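Local structure of cellulase (Xanthomonas axonopodis pv. citri, 4W7W) at residues 240-243 against 244-248. The protein probably hydrolyses beta-1,4-glucosidic bonds in cellulose, as a family 5 glycoside hydrolase that binds cello-oligosaccharides. Residues are numbered along the deposited sequence; the frame is centred on the assembly and turned at random.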
loop_
_atom_site.group_PDB
_atom_site.type_symbol
_atom_site.label_atom_id
_atom_site.label_comp_id
_atom_site.label_asym_id
_atom_site.label_seq_id
_atom_site.Cartn_x
_atom_site.Cartn_y
_atom_site.Cartn_z
ATOM N N SER A 240 12.848 19.147 4.774
ATOM C CA SER A 240 14.189 19.434 4.286
ATOM C C SER A 240 14.407 18.702 2.981
ATOM O O SER A 240 13.587 17.875 2.589
ATOM C CB SER A 240 15.267 19.006 5.273
ATOM O OG SER A 240 15.519 17.613 5.144
ATOM N N ASP A 241 15.541 18.984 2.346
ATOM C CA ASP A 241 15.887 18.314 1.097
ATOM C C ASP A 241 16.473 16.916 1.291
ATOM O O ASP A 241 16.816 16.269 0.323
ATOM C CB ASP A 241 16.771 19.196 0.201
ATOM C CG ASP A 241 18.104 19.538 0.801
ATOM O OD1 ASP A 241 18.534 18.851 1.744
ATOM O OD2 ASP A 241 18.742 20.504 0.297
ATOM N N SER A 242 16.554 16.444 2.538
ATOM C CA SER A 242 17.116 15.131 2.849
ATOM C C SER A 242 16.267 14.296 3.795
ATOM O O SER A 242 16.668 13.187 4.162
ATOM C CB SER A 242 18.506 15.298 3.443
ATOM O OG SER A 242 18.452 16.044 4.642
ATOM N N VAL A 243 15.105 14.806 4.177
ATOM C CA VAL A 243 14.335 14.167 5.246
ATOM C C VAL A 243 13.792 12.794 4.867
ATOM O O VAL A 243 13.647 11.926 5.719
ATOM C CB VAL A 243 13.210 15.079 5.769
ATOM C CG1 VAL A 243 12.141 15.359 4.724
ATOM C CG2 VAL A 243 12.603 14.535 7.046
ATOM N N GLY A 244 13.468 12.593 3.595
ATOM C CA GLY A 244 12.945 11.298 3.173
ATOM C C GLY A 244 13.899 10.154 3.431
ATOM O O GLY A 244 13.543 9.177 4.092
ATOM N N GLN A 245 15.118 10.256 2.904
ATOM C CA GLN A 245 16.105 9.201 3.142
ATOM C C GLN A 245 16.403 9.064 4.625
ATOM O O GLN A 245 16.532 7.948 5.124
ATOM C CB GLN A 245 17.369 9.347 2.289
ATOM C CG GLN A 245 18.247 10.539 2.605
ATOM C CD GLN A 245 19.232 10.313 3.738
ATOM O OE1 GLN A 245 19.441 9.189 4.204
ATOM N NE2 GLN A 245 19.863 11.392 4.176
ATOM N N GLU A 246 16.476 10.186 5.341
ATOM C CA GLU A 246 16.714 10.133 6.776
ATOM C C GLU A 246 15.695 9.267 7.516
ATOM O O GLU A 246 16.062 8.450 8.352
ATOM C CB GLU A 246 16.740 11.534 7.368
ATOM C CG GLU A 246 17.995 12.289 6.957
ATOM C CD GLU A 246 17.926 13.787 7.174
ATOM O OE1 GLU A 246 16.942 14.254 7.788
ATOM O OE2 GLU A 246 18.872 14.489 6.732
ATOM N N LYS A 247 14.425 9.450 7.186
ATOM C CA LYS A 247 13.356 8.755 7.871
ATOM C C LYS A 247 13.231 7.295 7.472
ATOM O O LYS A 247 12.592 6.523 8.196
ATOM C CB LYS A 247 12.033 9.490 7.656
ATOM C CG LYS A 247 11.976 10.879 8.283
ATOM C CD LYS A 247 12.312 10.899 9.765
ATOM C CE LYS A 247 12.384 12.308 10.296
ATOM N NZ LYS A 247 12.702 12.335 11.754
ATOM N N LEU A 248 13.848 6.891 6.368
ATOM C CA LEU A 248 13.874 5.480 5.977
ATOM C C LEU A 248 14.986 4.679 6.641
ATOM O O LEU A 248 14.939 3.454 6.617
ATOM C CB LEU A 248 14.033 5.358 4.462
ATOM C CG LEU A 248 12.901 5.939 3.596
ATOM C CD1 LEU A 248 13.176 5.629 2.142
ATOM C CD2 LEU A 248 11.535 5.402 3.996
HETATM O O HOH W 1 16.149 16.845 7.600
#
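E246 and S242 are bonded twice at the start of the helix, once through side chains and once through backbone. OG of S242 donates to OE2 of E246 at 2.6 Å, meeting that oxygen from above the carboxylate plane, 56° out of it. In the main chain, N of E246 bonds to O of S242 at 3.2 Å. CG of E246 is anti to its carbonyl carbon (chi1 -71°) and the chain beyond is extended, which carries the carboxylate back past O of S242 to the serine hydroxyl. S242 holds the N-cap position, yet its hydroxyl spends its bond on the glutamate and makes no capping bond to the backbone.

One residue further on, N of K247 bonds to O of V243 at 3.0 Å. Beside this bond, the lysine chain, bent at chi2, brings CG and CE each to 3.9 Å from CG2 of V243, an aliphatic contact. CG of Q245, its chain also bent at chi2, comes to 3.5 Å from O of S242, while its own amide oxygen accepts from Q249.

In the second shell, a water donates to OE1 of E246 at 2.7 Å and also bonds OG of S240; with the direct S242 bond to OE2, each carboxylate oxygen has its own tie to the loop. OG of S240 in turn accepts from N of S242 at 3.0 Å, an ST turn that ties the loop to the N-cap residue.

K247 borders a glycan pocket: it touches H194 and makes a weak hydrogen bond through NZ to OH of Y231, both pocket residues, and its side chain lies about 8 Å from a bound glucose.

Outward, D241 forms a salt bridge with K277 of helix 273-288, and Q245 and L248 touch Y285 of that helix. K247 and L248 pack on Q225 of strand 219-226, so this first turn of helix 243-258 lies between a barrel strand and the next helix of the (beta/alpha)8 fold.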